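Local atomic coordinates of extracellular PQQ-dependent sugar dehydrogenase (Coprinopsis cinerea, PDB entry 6JT6), a protein that probably oxidises sugars with a PQQ cofactor and relays the electrons through the haem of its cytochrome b domain, the part described here. Residues I31-S36 against T180-Y185; G73-S78 against N112-V117; L104-T109 against Q187-A192. All coordinates share one frame; numbering follows the deposited sequence.

How the contacts relate
Of the three contacts in this beta-sandwich, contact 2 is the core case: all its touching residues are buried, and it joins strands of the two different sheets through aliphatic groups and one bridging water. Contacts 1 and 3 lie on the outer side of the mixed sheet, where helix 182-191 packs by its first turn in contact 1 and by its last in contact 3; they meet where Ile31 CD1 lies 4.1 Å from Leu189 CD1. Both are largely buried but have exposed residues at the margin. Contact 1 relies on aromatic and aliphatic surfaces, whereas contact 3 combines leucine packing with backbone carbonyls at a helix end. Neighbouring strands 100-109 and 113-121 tie contact 3 to contact 2.

Contact 1 (I31-S36 against T180-Y185)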
loop_
_atom_site.group_PDB
_atom_site.type_symbol
_atom_site.label_atom_id
_atom_site.label_comp_id
_atom_site.label_asym_id
_atom_site.label_seq_id
_atom_site.Cartn_x
_atom_site.Cartn_y
_atom_site.Cartn_z
ATOM N N ILE A 31 0.178 6.612 5.756
ATOM C CA ILE A 31 0.013 7.938 6.318
ATOM C C ILE A 31 -1.401 8.380 5.958
ATOM O O ILE A 31 -1.773 8.302 4.798
ATOM C CB ILE A 31 1.027 8.952 5.735
ATOM C CG1 ILE A 31 2.465 8.388 5.726
ATOM C CG2 ILE A 31 1.006 10.217 6.576
ATOM C CD1 ILE A 31 3.475 9.223 4.935
ATOM N N PHE A 32 -2.171 8.829 6.943
ATOM C CA PHE A 32 -3.551 9.267 6.696
ATOM C C PHE A 32 -3.628 10.752 7.042
ATOM O O PHE A 32 -2.845 11.231 7.875
ATOM C CB PHE A 32 -4.591 8.437 7.500
ATOM C CG PHE A 32 -4.850 7.067 6.937
ATOM C CD1 PHE A 32 -6.038 6.796 6.241
ATOM C CD2 PHE A 32 -3.958 6.018 7.161
ATOM C CE1 PHE A 32 -6.280 5.517 5.719
ATOM C CE2 PHE A 32 -4.197 4.748 6.637
ATOM C CZ PHE A 32 -5.353 4.497 5.910
ATOM N N PRO A 33 -4.559 11.490 6.394
ATOM C CA PRO A 33 -4.743 12.901 6.739
ATOM C C PRO A 33 -5.515 13.060 8.043
ATOM O O PRO A 33 -6.295 12.189 8.433
ATOM C CB PRO A 33 -5.529 13.455 5.551
ATOM C CG PRO A 33 -6.277 12.290 5.026
ATOM C CD PRO A 33 -5.378 11.103 5.225
ATOM N N SER A 34 -5.293 14.195 8.681
ATOM C CA SER A 34 -5.876 14.535 9.964
ATOM C C SER A 34 -7.338 14.998 9.880
ATOM O O SER A 34 -8.096 14.549 9.010
ATOM C CB SER A 34 -5.023 15.625 10.606
ATOM O OG SER A 34 -5.351 15.758 11.972
ATOM N N ALA A 35 -7.713 15.870 10.828
ATOM C CA ALA A 35 -9.032 16.530 10.932
ATOM C C ALA A 35 -8.854 17.985 11.401
ATOM O O ALA A 35 -9.722 18.826 11.163
ATOM C CB ALA A 35 -9.947 15.766 11.879
ATOM N N SER A 36 -7.722 18.253 12.061
ATOM C CA SER A 36 -7.276 19.590 12.473
ATOM C C SER A 36 -6.843 20.428 11.264
ATOM O O SER A 36 -7.189 21.613 11.148
ATOM C CB SER A 36 -6.092 19.436 13.434
ATOM O OG SER A 36 -5.963 20.502 14.351
ATOM N N THR A 180 -1.455 15.926 10.783
ATOM C CA THR A 180 -1.592 17.247 10.155
ATOM C C THR A 180 -0.418 17.496 9.198
ATOM O O THR A 180 -0.521 18.347 8.325
ATOM C CB THR A 180 -1.753 18.401 11.185
ATOM O OG1 THR A 180 -0.617 18.427 12.048
ATOM C CG2 THR A 180 -3.015 18.212 12.002
ATOM N N LEU A 181 0.658 16.700 9.323
ATOM C CA LEU A 181 1.798 16.744 8.380
ATOM C C LEU A 181 1.527 16.089 6.991
ATOM O O LEU A 181 2.406 16.096 6.131
ATOM C CB LEU A 181 3.064 16.124 8.989
ATOM C CG LEU A 181 3.744 16.966 10.081
ATOM C CD1 LEU A 181 4.879 16.167 10.664
ATOM C CD2 LEU A 181 4.237 18.321 9.566
ATOM N N TYR A 182 0.316 15.581 6.788
ATOM C CA TYR A 182 -0.025 14.837 5.584
ATOM C C TYR A 182 0.335 15.540 4.249
ATOM O O TYR A 182 0.962 14.896 3.377
ATOM C CB TYR A 182 -1.491 14.415 5.605
ATOM C CG TYR A 182 -1.898 13.534 4.430
ATOM C CD1 TYR A 182 -1.739 12.136 4.497
ATOM C CD2 TYR A 182 -2.420 14.106 3.232
ATOM C CE1 TYR A 182 -2.089 11.327 3.429
ATOM C CE2 TYR A 182 -2.789 13.286 2.155
ATOM C CZ TYR A 182 -2.618 11.903 2.271
ATOM O OH TYR A 182 -2.962 11.082 1.236
ATOM N N ASP A 183 -0.098 16.799 4.072
ATOM C CA ASP A 183 0.155 17.569 2.850
ATOM C C ASP A 183 1.649 17.753 2.607
ATOM O O ASP A 183 2.108 17.553 1.484
ATOM C CB ASP A 183 -0.529 18.954 2.849
ATOM C CG ASP A 183 -2.047 18.894 2.852
ATOM O OD1 ASP A 183 -2.672 18.025 2.191
ATOM O OD2 ASP A 183 -2.632 19.772 3.530
ATOM N N TYR A 184 2.405 18.109 3.651
ATOM C CA TYR A 184 3.870 18.231 3.589
ATOM C C TYR A 184 4.499 16.901 3.181
ATOM O O TYR A 184 5.345 16.861 2.277
ATOM C CB TYR A 184 4.445 18.676 4.949
ATOM C CG TYR A 184 5.953 18.608 5.045
ATOM C CD1 TYR A 184 6.767 19.448 4.245
ATOM C CD2 TYR A 184 6.582 17.702 5.926
ATOM C CE1 TYR A 184 8.158 19.389 4.330
ATOM C CE2 TYR A 184 7.975 17.636 6.022
ATOM C CZ TYR A 184 8.759 18.479 5.221
ATOM O OH TYR A 184 10.140 18.420 5.295
ATOM N N TYR A 185 4.068 15.819 3.848
ATOM C CA TYR A 185 4.543 14.473 3.534
ATOM C C TYR A 185 4.222 14.098 2.082
ATOM O O TYR A 185 5.072 13.534 1.392
ATOM C CB TYR A 185 3.933 13.436 4.510
ATOM C CG TYR A 185 4.606 13.372 5.872
ATOM C CD1 TYR A 185 5.875 13.947 6.092
ATOM C CD2 TYR A 185 3.989 12.701 6.947
ATOM C CE1 TYR A 185 6.493 13.877 7.348
ATOM C CE2 TYR A 185 4.624 12.571 8.197
ATOM C CZ TYR A 185 5.864 13.169 8.406
ATOM O OH TYR A 185 6.508 13.054 9.644
#
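The ring of Tyr182 has Pro33 over one face and the backbone of Ile31 at its edge. Pro33 CD sits 4.0 Å from the ring centroid, 21° off the normal, a CH-pi contact offset toward the CD1-CE1 side; Pro33 CB follows over CG, so that the pyrrolidine and the phenol lie side by side. At the edge, close to the ring plane, Ile31 O comes within 3.3 Å of Tyr182 CE1. The torsion that brings the ring against these groups sets CG anti to the backbone N (chi1 -175°), and the hydroxyl at its far end is hydrogen-bonded to Glu43. Tyr185 is turned differently, with CG beside its backbone N, and offers Ile31 an edge: Ile31 CG2 approaches Tyr185 CD2 at 3.9 Å, while Leu181 CB covers part of one face of the same ring. Ile31 CG2 thus touches both tyrosines, reaching Tyr182 CD1 as well. Farther out, Thr180 CG2 rests against Ser34 OG at 3.4 Å and against Ser36 CB, a more exposed margin. Tyr185 OH is hydrogen-bonded to Thr15. The first turn of helix 182-191 is thereby laid over the end of strand 26-33, between strand 43-51, whose Ile45 touches Tyr182, and the short parallel strand 178-179 that leads into the helix.

Contact 2 (G73-S78 against N112-V117); sequences GWVDGS and NIQRIV
Strands 73-76 and 113-117 face each other with their axes 6.7 Å apart at closest and their directions 123° from parallel, so the chains cross steeply and meet through side chains and water. Ile116 reaches across: CG1 stands beside its backbone N (chi1 -53°), and chi2 of 95°, away from a staggered value, lays CD1 on the backbone of the opposing strand, 3.5 Å from Trp74 N. Gly73 is also close, its carbonyl carbon 3.6 Å from Ile116 CD1; the absence of a side chain at Gly73 lets the methyl come this near. Val75 and Gln114 slide past each other in opposite directions, with Val75 CG2 3.8 Å from Gln114 CB. Gln114 places CG in the crowded position between N and the carbonyl carbon, then extends to bring OE1 toward Val75 N. A water accepts from Val75 N at 3.1 Å and lies 2.7 Å from Gln114 OE1, to which it can donate, joining a backbone N-H to a buried amide whose NE2 is bonded to Ala54 O. Two sheets, one holding strand 70-76 and the other strand 113-121, are here pressed face to face, the interior of the beta-sandwich of the cellobiose dehydrogenase cytochrome family.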
loop_
_atom_site.group_PDB
_atom_site.type_symbol
_atom_site.label_atom_id
_atom_site.label_comp_id
_atom_site.label_asym_id
_atom_site.label_seq_id
_atom_site.Cartn_x
_atom_site.Cartn_y
_atom_site.Cartn_z
ATOM N N GLY A 73 1.197 -3.777 -5.676
ATOM C CA GLY A 73 2.329 -3.109 -6.291
ATOM C C GLY A 73 3.450 -4.057 -6.628
ATOM O O GLY A 73 3.587 -5.138 -6.028
ATOM N N TRP A 74 4.261 -3.657 -7.611
ATOM C CA TRP A 74 5.442 -4.385 -7.992
ATOM C C TRP A 74 6.395 -3.474 -8.773
ATOM O O TRP A 74 6.052 -2.308 -9.083
ATOM C CB TRP A 74 5.087 -5.665 -8.753
ATOM C CG TRP A 74 4.499 -5.440 -10.122
ATOM C CD1 TRP A 74 5.169 -5.412 -11.321
ATOM C CD2 TRP A 74 3.111 -5.260 -10.426
ATOM N NE1 TRP A 74 4.271 -5.223 -12.365
ATOM C CE2 TRP A 74 3.000 -5.139 -11.843
ATOM C CE3 TRP A 74 1.951 -5.229 -9.644
ATOM C CZ2 TRP A 74 1.768 -4.948 -12.495
ATOM C CZ3 TRP A 74 0.711 -5.042 -10.295
ATOM C CH2 TRP A 74 0.639 -4.893 -11.716
ATOM N N VAL A 75 7.591 -3.986 -9.055
ATOM C CA VAL A 75 8.544 -3.253 -9.900
ATOM C C VAL A 75 8.851 -4.106 -11.137
ATOM O O VAL A 75 9.299 -5.243 -11.017
ATOM C CB VAL A 75 9.834 -2.829 -9.145
ATOM C CG1 VAL A 75 10.768 -2.098 -10.088
ATOM C CG2 VAL A 75 9.493 -1.863 -8.017
ATOM N N ASP A 76 8.553 -3.545 -12.306
ATOM C CA ASP A 76 8.819 -4.170 -13.594
ATOM C C ASP A 76 10.176 -3.650 -14.089
ATOM O O ASP A 76 10.233 -2.593 -14.710
ATOM C CB ASP A 76 7.699 -3.798 -14.580
ATOM C CG ASP A 76 7.964 -4.297 -16.004
ATOM O OD1 ASP A 76 8.601 -5.363 -16.160
ATOM O OD2 ASP A 76 7.515 -3.616 -16.956
ATOM N N GLY A 77 11.258 -4.366 -13.761
ATOM C CA GLY A 77 12.614 -3.927 -14.108
ATOM C C GLY A 77 13.046 -2.846 -13.145
ATOM O O GLY A 77 13.439 -3.148 -12.019
ATOM N N SER A 78 12.971 -1.589 -13.577
ATOM C CA SER A 78 13.098 -0.474 -12.641
ATOM C C SER A 78 11.797 0.348 -12.434
ATOM O O SER A 78 11.801 1.326 -11.691
ATOM C CB SER A 78 14.268 0.435 -13.062
ATOM O OG SER A 78 13.936 1.110 -14.265
ATOM N N ASN A 112 18.566 -3.959 -3.949
ATOM C CA ASN A 112 18.481 -4.591 -2.638
ATOM C C ASN A 112 17.008 -4.644 -2.178
ATOM O O ASN A 112 16.536 -5.679 -1.729
ATOM C CB ASN A 112 19.352 -3.846 -1.619
ATOM C CG ASN A 112 20.859 -3.996 -1.899
ATOM O OD1 ASN A 112 21.286 -4.921 -2.593
ATOM N ND2 ASN A 112 21.668 -3.080 -1.353
ATOM N N ILE A 113 16.310 -3.508 -2.289
ATOM C CA ILE A 113 14.892 -3.416 -1.990
ATOM C C ILE A 113 14.116 -3.013 -3.226
ATOM O O ILE A 113 14.684 -2.456 -4.169
ATOM C CB ILE A 113 14.579 -2.461 -0.794
ATOM C CG1 ILE A 113 15.082 -1.021 -1.027
ATOM C CG2 ILE A 113 15.165 -3.042 0.483
ATOM C CD1 ILE A 113 14.375 0.044 -0.202
ATOM N N GLN A 114 12.826 -3.339 -3.236
ATOM C CA GLN A 114 11.861 -2.619 -4.082
ATOM C C GLN A 114 10.902 -1.778 -3.204
ATOM O O GLN A 114 10.553 -2.168 -2.073
ATOM C CB GLN A 114 11.095 -3.553 -5.008
ATOM C CG GLN A 114 10.233 -4.578 -4.285
ATOM C CD GLN A 114 9.569 -5.516 -5.250
ATOM O OE1 GLN A 114 8.563 -5.162 -5.877
ATOM N NE2 GLN A 114 10.113 -6.741 -5.371
ATOM N N ARG A 115 10.476 -0.637 -3.735
ATOM C CA ARG A 115 9.534 0.230 -3.033
ATOM C C ARG A 115 8.434 0.696 -3.957
ATOM O O ARG A 115 8.700 1.068 -5.119
ATOM C CB ARG A 115 10.259 1.461 -2.518
ATOM C CG ARG A 115 10.755 1.338 -1.115
ATOM C CD ARG A 115 11.644 2.530 -0.850
ATOM N NE ARG A 115 10.990 3.829 -0.604
ATOM C CZ ARG A 115 10.844 4.365 0.618
ATOM N NH1 ARG A 115 11.193 3.668 1.708
ATOM N NH2 ARG A 115 10.346 5.571 0.760
ATOM N N ILE A 116 7.190 0.660 -3.470
ATOM C CA ILE A 116 6.113 1.310 -4.243
ATOM C C ILE A 116 5.409 2.258 -3.290
ATOM O O ILE A 116 4.722 1.809 -2.360
ATOM C CB ILE A 116 5.085 0.331 -4.919
ATOM C CG1 ILE A 116 5.769 -0.727 -5.774
ATOM C CG2 ILE A 116 4.096 1.109 -5.806
ATOM C CD1 ILE A 116 5.990 -2.011 -5.033
ATOM N N VAL A 117 5.579 3.559 -3.528
ATOM C CA VAL A 117 5.005 4.561 -2.656
ATOM C C VAL A 117 3.846 5.164 -3.445
ATOM O O VAL A 117 3.995 5.515 -4.618
ATOM C CB VAL A 117 6.029 5.670 -2.315
ATOM C CG1 VAL A 117 5.446 6.652 -1.279
ATOM C CG2 VAL A 117 7.351 5.060 -1.865
HETATM O O HOH W 1 8.254 -6.841 -7.988
#

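Contact 3 (L104-T109 against Q187-A192); sequences LGSSGT and QQLTNA
Leu104 carries the apolar half of this contact with its two methyls spread over the last turn of helix 182-191. Its CG stands anti to the carbonyl carbon (chi1 -55°) and the chain then runs extended, so that CD1 comes 4.1 Å from Leu189 CB while CD2 lies 3.5 Å from Thr190 OG1. Leu189 adopts the same first torsion, with CG beside its backbone N, and its side chain also touches Val117 and Thr12. The hydroxyl of Thr190 is likewise set beside the backbone N, from where it bonds back to Leu186 O in its own helix while also lying against Leu104.

The polar half belongs to the backbone. Gly105 N makes a weak, bent hydrogen bond of 2.7 Å to Leu189 O, and Gly105 CA lies 3.0 Å from Ala192 O in a CA-H...O contact. Because Gly105 has no side chain, both carbonyls can approach so closely. Two serines brace the turn that follows. Ser106 holds OG in the crowded position between N and the carbonyl carbon (chi1 67°), bonding to Gly105 O, while its CB lies 4.1 Å from Ala192 CB. Ser107 OG donates to Leu104 O at 2.9 Å, coming from above the carbonyl plane, and is hydrogen-bonded to Val117 N of the next strand.

What results is a helix C-terminus docked on the break in strand 100-109: Leu189 O, near the helix end, takes a weak bond from that irregular segment, at the edge of the mixed sheet of this cytochrome beta-sandwich.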
loop_
_atom_site.group_PDB
_atom_site.type_symbol
_atom_site.label_atom_id
_atom_site.label_comp_id
_atom_site.label_asym_id
_atom_site.label_seq_id
_atom_site.Cartn_x
_atom_site.Cartn_y
_atom_site.Cartn_z
ATOM N N LEU A 104 4.310 7.723 -6.303
ATOM C CA LEU A 104 5.077 8.867 -5.797
ATOM C C LEU A 104 6.558 8.550 -5.908
ATOM O O LEU A 104 6.926 7.441 -6.338
ATOM C CB LEU A 104 4.672 9.176 -4.329
ATOM C CG LEU A 104 3.173 9.428 -4.055
ATOM C CD1 LEU A 104 2.810 9.765 -2.579
ATOM C CD2 LEU A 104 2.579 10.479 -4.994
ATOM N N GLY A 105 7.419 9.490 -5.509
ATOM C CA GLY A 105 8.870 9.310 -5.595
ATOM C C GLY A 105 9.422 8.297 -4.610
ATOM O O GLY A 105 8.658 7.723 -3.817
ATOM N N SER A 106 10.744 8.086 -4.648
ATOM C CA SER A 106 11.450 7.008 -3.906
ATOM C C SER A 106 10.896 5.582 -4.184
ATOM O O SER A 106 11.111 4.659 -3.408
ATOM C CB SER A 106 11.505 7.307 -2.393
ATOM O OG SER A 106 10.217 7.264 -1.806
ATOM N N SER A 107 10.192 5.423 -5.307
ATOM C CA SER A 107 9.714 4.134 -5.769
ATOM C C SER A 107 10.699 3.525 -6.779
ATOM O O SER A 107 11.498 4.241 -7.387
ATOM C CB SER A 107 8.300 4.242 -6.387
ATOM O OG SER A 107 7.364 4.703 -5.451
ATOM N N GLY A 108 10.613 2.205 -6.955
ATOM C CA GLY A 108 11.452 1.465 -7.915
ATOM C C GLY A 108 12.325 0.484 -7.161
ATOM O O GLY A 108 11.897 -0.057 -6.135
ATOM N N THR A 109 13.540 0.255 -7.657
ATOM C CA THR A 109 14.457 -0.670 -7.008
ATOM C C THR A 109 15.878 -0.145 -6.946
ATOM O O THR A 109 16.309 0.572 -7.850
ATOM C CB THR A 109 14.377 -2.107 -7.616
ATOM O OG1 THR A 109 15.205 -3.007 -6.852
ATOM C CG2 THR A 109 14.779 -2.123 -9.073
ATOM N N GLN A 187 3.713 16.093 -0.563
ATOM C CA GLN A 187 4.636 16.867 -1.430
ATOM C C GLN A 187 6.039 16.289 -1.401
ATOM O O GLN A 187 6.644 16.079 -2.465
ATOM C CB GLN A 187 4.640 18.369 -1.064
ATOM C CG GLN A 187 5.691 19.225 -1.796
ATOM C CD GLN A 187 7.105 19.148 -1.222
ATOM O OE1 GLN A 187 7.332 19.315 0.000
ATOM N NE2 GLN A 187 8.063 18.871 -2.090
ATOM N N GLN A 188 6.577 16.059 -0.206
ATOM C CA GLN A 188 7.965 15.540 -0.069
ATOM C C GLN A 188 8.138 14.214 -0.816
ATOM O O GLN A 188 9.116 14.013 -1.506
ATOM C CB GLN A 188 8.351 15.329 1.402
ATOM C CG GLN A 188 8.609 16.602 2.183
ATOM C CD GLN A 188 9.890 17.304 1.767
ATOM O OE1 GLN A 188 10.965 16.737 1.882
ATOM N NE2 GLN A 188 9.773 18.543 1.256
ATOM N N LEU A 189 7.159 13.316 -0.680
ATOM C CA LEU A 189 7.266 12.006 -1.308
ATOM C C LEU A 189 7.100 12.105 -2.832
ATOM O O LEU A 189 7.756 11.373 -3.574
ATOM C CB LEU A 189 6.225 11.035 -0.694
ATOM C CG LEU A 189 6.435 10.584 0.773
ATOM C CD1 LEU A 189 5.193 9.868 1.292
ATOM C CD2 LEU A 189 7.647 9.668 0.826
ATOM N N THR A 190 6.218 13.004 -3.290
ATOM C CA THR A 190 5.992 13.166 -4.716
ATOM C C THR A 190 7.302 13.647 -5.372
ATOM O O THR A 190 7.654 13.204 -6.475
ATOM C CB THR A 190 4.844 14.165 -5.003
ATOM O OG1 THR A 190 3.676 13.719 -4.316
ATOM C CG2 THR A 190 4.531 14.273 -6.518
ATOM N N ASN A 191 8.010 14.525 -4.665
ATOM C CA ASN A 191 9.221 15.162 -5.188
ATOM C C ASN A 191 10.520 14.364 -4.967
ATOM O O ASN A 191 11.596 14.780 -5.437
ATOM C CB ASN A 191 9.337 16.601 -4.671
ATOM C CG ASN A 191 8.508 17.571 -5.498
ATOM O OD1 ASN A 191 7.571 18.198 -5.001
ATOM N ND2 ASN A 191 8.813 17.655 -6.785
ATOM N N ALA A 192 10.441 13.244 -4.253
ATOM C CA ALA A 192 11.625 12.429 -4.045
ATOM C C ALA A 192 11.953 11.769 -5.393
ATOM O O ALA A 192 11.046 11.332 -6.079
ATOM C CB ALA A 192 11.383 11.396 -2.969
#